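Local structure of UPF0230 protein TM1468 (Thermotoga maritima, 1VPV) at residues K168-I173 with G292-E297; K241-G246 with E267-I272. The protein binds long-chain fatty acids such as palmitate and may play a role in lipid transport or fatty acid metabolism. One frame throughout, in Å; residues are numbered along the deposited sequence.

Contact 1: residues K168-I173 with G292-E297; sequences KDFKAI and GIEVLE. With PLM (palmitic acid), chain D.
The F170 ring and the E294 carboxylate lie side by side and point the same way, their planes 44° apart. E294 CG, anti to the backbone N (chi1 173°), comes to F170 CE1 obliquely, at 3.9 Å. The extended remainder of the glutamate carries its buried carboxylate on to salt bridges with R243 (OE1) and R164 (OE2), which would offset its charge. L139 and P140 of helix 138-149 pack on F170; L139 and V143 of that helix touch E294. Beneath this face, strands 170-176 and 289-295 form an antiparallel pair in the middle of the mixed six-stranded sheet of this DegV fold. K171 and I293 are a hydrogen-bonded pair (K171 N to I293 O and I293 N to K171 O, both 2.9 Å), and V295 N gives a further bond to D169 O, also 2.9 Å. On the other face the K171 chain bends at its end (chi4 -66°), and NZ donates to K168 O at 2.9 Å, within the Schellman turn that closes the preceding helix; NZ also forms a salt bridge with D235. Back on the F170 face, A172 CB lies 3.8 Å from PLM CG, the terminal methyl of the bound palmitate.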
loop_
_atom_site.group_PDB
_atom_site.type_symbol
_atom_site.label_atom_id
_atom_site.label_comp_id
_atom_site.label_asym_id
_atom_site.label_seq_id
_atom_site.Cartn_x
_atom_site.Cartn_y
_atom_site.Cartn_z
ATOM N N LYS A 168 5.210 -15.008 -2.947
ATOM C CA LYS A 168 5.659 -13.914 -2.070
ATOM C C LYS A 168 6.630 -12.972 -2.801
ATOM O O LYS A 168 7.622 -12.497 -2.215
ATOM C CB LYS A 168 6.330 -14.455 -0.777
ATOM C CG LYS A 168 5.627 -15.645 -0.063
ATOM N N ASP A 169 6.323 -12.705 -4.069
ATOM C CA ASP A 169 7.085 -11.771 -4.884
ATOM C C ASP A 169 6.752 -10.318 -4.592
ATOM O O ASP A 169 7.450 -9.414 -5.067
ATOM C CB ASP A 169 6.754 -11.991 -6.367
ATOM C CG ASP A 169 7.363 -13.266 -6.934
ATOM O OD1 ASP A 169 8.328 -13.778 -6.343
ATOM O OD2 ASP A 169 6.859 -13.740 -7.977
ATOM N N PHE A 170 5.630 -10.081 -3.913
ATOM C CA PHE A 170 5.290 -8.726 -3.418
ATOM C C PHE A 170 5.315 -8.705 -1.886
ATOM O O PHE A 170 4.623 -9.485 -1.252
ATOM C CB PHE A 170 3.936 -8.285 -3.928
ATOM C CG PHE A 170 3.749 -8.511 -5.414
ATOM C CD1 PHE A 170 4.394 -7.703 -6.333
ATOM C CD2 PHE A 170 2.933 -9.517 -5.880
ATOM C CE1 PHE A 170 4.227 -7.899 -7.656
ATOM C CE2 PHE A 170 2.755 -9.713 -7.228
ATOM C CZ PHE A 170 3.392 -8.916 -8.113
ATOM N N LYS A 171 6.132 -7.830 -1.320
ATOM C CA LYS A 171 6.348 -7.740 0.121
ATOM C C LYS A 171 6.116 -6.328 0.613
ATOM O O LYS A 171 6.305 -5.353 -0.125
ATOM C CB LYS A 171 7.785 -8.152 0.434
ATOM C CG LYS A 171 8.148 -9.498 -0.171
ATOM C CD LYS A 171 9.514 -9.880 0.211
ATOM C CE LYS A 171 9.862 -11.226 -0.359
ATOM N NZ LYS A 171 9.008 -12.267 0.276
ATOM N N ALA A 172 5.663 -6.229 1.857
ATOM C CA ALA A 172 5.524 -4.940 2.558
ATOM C C ALA A 172 6.253 -5.048 3.902
ATOM O O ALA A 172 5.945 -5.934 4.721
ATOM C CB ALA A 172 4.074 -4.613 2.758
ATOM N N ILE A 173 7.252 -4.184 4.084
ATOM C CA ILE A 173 8.198 -4.225 5.212
ATOM C C ILE A 173 8.445 -2.766 5.668
ATOM O O ILE A 173 8.753 -1.894 4.850
ATOM C CB ILE A 173 9.514 -4.901 4.779
ATOM C CG1 ILE A 173 9.231 -6.346 4.305
ATOM C CG2 ILE A 173 10.549 -4.889 5.907
ATOM C CD1 ILE A 173 10.422 -7.074 3.705
ATOM N N GLY A 292 7.636 -1.249 -0.282
ATOM C CA GLY A 292 6.973 -2.319 -1.012
ATOM C C GLY A 292 8.017 -2.835 -1.973
ATOM O O GLY A 292 8.637 -2.044 -2.676
ATOM N N ILE A 293 8.215 -4.149 -2.001
ATOM C CA ILE A 293 9.220 -4.766 -2.824
ATOM C C ILE A 293 8.577 -5.760 -3.789
ATOM O O ILE A 293 7.716 -6.533 -3.378
ATOM C CB ILE A 293 10.231 -5.569 -1.951
ATOM C CG1 ILE A 293 10.947 -4.669 -0.930
ATOM C CG2 ILE A 293 11.198 -6.312 -2.806
ATOM C CD1 ILE A 293 11.991 -3.794 -1.472
ATOM N N GLU A 294 9.011 -5.723 -5.061
ATOM C CA GLU A 294 8.731 -6.745 -6.077
ATOM C C GLU A 294 10.014 -7.463 -6.447
ATOM O O GLU A 294 10.957 -6.864 -6.970
ATOM C CB GLU A 294 8.143 -6.147 -7.364
ATOM C CG GLU A 294 8.002 -7.192 -8.529
ATOM C CD GLU A 294 7.673 -6.575 -9.905
ATOM O OE1 GLU A 294 7.565 -5.320 -9.985
ATOM O OE2 GLU A 294 7.526 -7.338 -10.912
ATOM N N VAL A 295 10.030 -8.765 -6.222
ATOM C CA VAL A 295 11.143 -9.597 -6.668
ATOM C C VAL A 295 10.877 -10.007 -8.131
ATOM O O VAL A 295 9.873 -10.646 -8.436
ATOM C CB VAL A 295 11.293 -10.855 -5.777
ATOM C CG1 VAL A 295 12.529 -11.668 -6.145
ATOM C CG2 VAL A 295 11.350 -10.458 -4.312
ATOM N N LEU A 296 11.770 -9.604 -9.021
ATOM C CA LEU A 296 11.741 -10.034 -10.421
ATOM C C LEU A 296 12.481 -11.336 -10.651
ATOM O O LEU A 296 12.087 -12.135 -11.476
ATOM C CB LEU A 296 12.386 -8.970 -11.298
ATOM C CG LEU A 296 11.775 -7.582 -11.176
ATOM C CD1 LEU A 296 12.677 -6.564 -11.831
ATOM C CD2 LEU A 296 10.417 -7.585 -11.831
ATOM N N GLU A 297 13.570 -11.528 -9.928
ATOM C CA GLU A 297 14.466 -12.667 -10.133
ATOM C C GLU A 297 15.232 -12.855 -8.843
ATOM O O GLU A 297 15.845 -11.902 -8.358
ATOM C CB GLU A 297 15.446 -12.361 -11.272
ATOM C CG GLU A 297 16.229 -13.559 -11.772
ATOM C CD GLU A 297 17.140 -13.258 -12.988
ATOM O OE1 GLU A 297 17.016 -12.196 -13.648
ATOM O OE2 GLU A 297 17.982 -14.119 -13.304
HETATM C C1 PLM D . -10.232 0.784 7.019
HETATM O O1 PLM D . -10.997 -0.053 6.455
HETATM O O2 PLM D . -10.653 1.567 7.930
HETATM C C2 PLM D . -8.794 0.845 6.557
HETATM C C3 PLM D . -7.871 0.142 7.531
HETATM C C4 PLM D . -6.420 0.345 7.114
HETATM C C5 PLM D . -5.510 -0.309 8.149
HETATM C C6 PLM D . -4.051 -0.146 7.812
HETATM C C7 PLM D . -3.138 -0.853 8.803
HETATM C C8 PLM D . -1.704 -0.346 8.688
HETATM C C9 PLM D . -1.016 -0.891 7.455
HETATM C CA PLM D . 0.380 -0.327 7.284
HETATM C CB PLM D . 1.096 -1.012 6.130
HETATM C CC PLM D . 2.370 -0.252 5.771
HETATM C CD PLM D . 3.220 -0.996 4.720
HETATM C CE PLM D . 4.366 -0.148 4.199
HETATM C CF PLM D . 5.315 -0.930 3.304
HETATM C CG PLM D . 4.827 -1.011 1.855
#

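Contact 2: residues K241-G246 with E267-I272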
loop_
_atom_site.group_PDB
_atom_site.type_symbol
_atom_site.label_atom_id
_atom_site.label_comp_id
_atom_site.label_asym_id
_atom_site.label_seq_id
_atom_site.Cartn_x
_atom_site.Cartn_y
_atom_site.Cartn_z
ATOM N N LYS A 241 17.154 -9.346 -8.290
ATOM C CA LYS A 241 16.601 -8.229 -9.045
ATOM C C LYS A 241 15.294 -7.784 -8.417
ATOM O O LYS A 241 14.371 -8.591 -8.287
ATOM C CB LYS A 241 16.306 -8.654 -10.477
ATOM C CG LYS A 241 17.300 -8.225 -11.546
ATOM C CD LYS A 241 16.537 -8.075 -12.895
ATOM C CE LYS A 241 17.435 -8.052 -14.081
ATOM N NZ LYS A 241 18.147 -9.345 -14.141
ATOM N N LEU A 242 15.190 -6.500 -8.085
ATOM C CA LEU A 242 14.021 -5.988 -7.411
ATOM C C LEU A 242 13.455 -4.755 -8.106
ATOM O O LEU A 242 14.192 -4.017 -8.743
ATOM C CB LEU A 242 14.408 -5.552 -6.003
ATOM C CG LEU A 242 15.058 -6.480 -4.993
ATOM C CD1 LEU A 242 15.116 -5.739 -3.675
ATOM C CD2 LEU A 242 14.269 -7.805 -4.846
ATOM N N ARG A 243 12.154 -4.521 -7.959
ATOM C CA ARG A 243 11.589 -3.168 -8.149
ATOM C C ARG A 243 10.955 -2.739 -6.821
ATOM O O ARG A 243 10.480 -3.575 -6.071
ATOM C CB ARG A 243 10.576 -3.121 -9.284
ATOM C CG ARG A 243 11.174 -3.414 -10.644
ATOM C CD ARG A 243 10.250 -3.013 -11.805
ATOM N NE ARG A 243 9.012 -3.799 -11.783
ATOM C CZ ARG A 243 8.139 -3.881 -12.793
ATOM N NH1 ARG A 243 8.355 -3.236 -13.914
ATOM N NH2 ARG A 243 7.041 -4.635 -12.686
ATOM N N VAL A 244 10.936 -1.443 -6.546
ATOM C CA VAL A 244 10.678 -0.929 -5.192
ATOM C C VAL A 244 9.895 0.392 -5.188
ATOM O O VAL A 244 10.168 1.296 -5.985
ATOM C CB VAL A 244 12.019 -0.636 -4.471
ATOM C CG1 VAL A 244 11.794 -0.233 -3.031
ATOM C CG2 VAL A 244 12.916 -1.846 -4.525
ATOM N N ILE A 245 8.934 0.494 -4.277
ATOM C CA ILE A 245 8.353 1.769 -3.904
ATOM C C ILE A 245 8.764 2.032 -2.466
ATOM O O ILE A 245 8.388 1.302 -1.590
ATOM C CB ILE A 245 6.820 1.740 -4.019
ATOM C CG1 ILE A 245 6.420 1.399 -5.457
ATOM C CG2 ILE A 245 6.192 3.095 -3.615
ATOM C CD1 ILE A 245 4.894 1.381 -5.670
ATOM N N GLY A 246 9.573 3.059 -2.236
ATOM C CA GLY A 246 9.844 3.537 -0.891
ATOM C C GLY A 246 8.663 4.350 -0.389
ATOM O O GLY A 246 8.159 5.251 -1.104
ATOM N N GLU A 267 20.175 -5.641 -6.743
ATOM C CA GLU A 267 20.019 -4.986 -8.029
ATOM C C GLU A 267 18.598 -4.409 -8.063
ATOM O O GLU A 267 17.610 -5.144 -8.257
ATOM C CB GLU A 267 20.286 -5.952 -9.214
ATOM C CG GLU A 267 20.839 -5.227 -10.461
ATOM C CD GLU A 267 20.808 -6.036 -11.756
ATOM O OE1 GLU A 267 21.270 -7.199 -11.758
ATOM O OE2 GLU A 267 20.348 -5.485 -12.791
ATOM N N VAL A 268 18.501 -3.103 -7.799
ATOM C CA VAL A 268 17.235 -2.375 -7.921
ATOM C C VAL A 268 17.090 -1.853 -9.367
ATOM O O VAL A 268 17.750 -0.890 -9.761
ATOM C CB VAL A 268 17.133 -1.191 -6.948
ATOM C CG1 VAL A 268 15.721 -0.710 -6.891
ATOM C CG2 VAL A 268 17.574 -1.562 -5.563
ATOM N N VAL A 269 16.254 -2.499 -10.168
ATOM C CA VAL A 269 16.053 -2.028 -11.536
ATOM C C VAL A 269 15.077 -0.835 -11.653
ATOM O O VAL A 269 15.096 -0.142 -12.641
ATOM C CB VAL A 269 15.706 -3.192 -12.547
ATOM C CG1 VAL A 269 16.846 -4.207 -12.591
ATOM C CG2 VAL A 269 14.433 -3.888 -12.207
ATOM N N ASP A 270 14.252 -0.565 -10.651
ATOM C CA ASP A 270 13.413 0.628 -10.688
ATOM C C ASP A 270 13.029 0.979 -9.274
ATOM O O ASP A 270 12.810 0.093 -8.449
ATOM C CB ASP A 270 12.132 0.402 -11.523
ATOM C CG ASP A 270 11.374 1.715 -11.837
ATOM O OD1 ASP A 270 11.648 2.311 -12.884
ATOM O OD2 ASP A 270 10.476 2.143 -11.073
ATOM N N GLU A 271 12.956 2.275 -8.995
ATOM C CA GLU A 271 12.483 2.729 -7.721
ATOM C C GLU A 271 11.770 4.053 -7.814
ATOM O O GLU A 271 12.080 4.882 -8.651
ATOM C CB GLU A 271 13.633 2.833 -6.720
ATOM C CG GLU A 271 14.669 3.850 -7.061
ATOM C CD GLU A 271 15.406 4.396 -5.830
ATOM O OE1 GLU A 271 15.128 3.937 -4.700
ATOM O OE2 GLU A 271 16.278 5.280 -5.995
ATOM N N ILE A 272 10.817 4.242 -6.926
ATOM C CA ILE A 272 10.157 5.526 -6.819
ATOM C C ILE A 272 9.724 5.683 -5.348
ATOM O O ILE A 272 9.590 4.698 -4.640
ATOM C CB ILE A 272 8.973 5.609 -7.803
ATOM C CG1 ILE A 272 8.339 6.975 -7.757
ATOM C CG2 ILE A 272 7.917 4.515 -7.504
ATOM C CD1 ILE A 272 7.478 7.265 -8.954
HETATM O O HOH W 1 9.635 0.801 -8.722
#
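V269 drives its two methyl groups between side chains of the neighbouring strand. CG2 rests against R243 CG at 3.6 Å, and CG1, anti to the carbonyl carbon (chi1 -61°), meets K241 CD at 3.9 Å. D270 CB lies 3.9 Å from R243 CD, so the aliphatic part of the arginine is touched by both residues. On the face that carries L242 and V244, V244 CG2 touches V268 CG1 at 3.8 Å, the two side chains crossing at about a right angle. On the R243 face, farther along, I245 CG1 packs on I272 CG2, the two side chains side by side.

Five backbone hydrogen bonds hold the strands in parallel, from L242 N on E267 O to G246 N on I272 O. The register slips at V269: L242 pairs with V268 but V244 with E271, and V269, nearly helical in backbone (psi -18°), is the additional residue. V244 O takes I272 N at 3.2 Å and also a water proton at 2.8 Å; the same water donates to D270 OD2, tying strand to side chain.

Partners farther out fix the charged ends. Besides E294, the R243 guanidinium pairs with E146; D270 pairs with R142, and E271 with R263. K241 NZ forms a salt bridge with E297; E267 OE1 is 4.5 Å from K241 NZ, too far for one. Helix 252-263 covers the V244 face through L259 and L262; helix 138-149 covers the opposite one, where P138 and L139 meet I245. The side chain of I245 is about 7 Å from the bound palmitic acid between nearest atoms. Strand 241-248, helix 252-263 and strand 267-275 make a beta-alpha-beta crossover at the edge of the sheet, strand 267-275 being outermost within the chain.

Contacts 1 and 2 are cut from one sheet, with strands 289-295 and 241-248 adjacent in it. Contact 1 is antiparallel, buried and central; contact 2 is parallel and only partly buried, with E267 and V269 exposed on the edge strand. Both send charges to other elements, but the acids of contact 1, D169 and E294, are buried, whereas the charged residues of contact 2 are partly or fully exposed. Contact 1 alone touches the ligand tail. The two join directly where R243 NE meets E294 OE1 in a 2.8 Å salt bridge and at the corner, where L296 N probably bonds to K241 O (2.9 Å). Helix 138-149 packs on the same face of both.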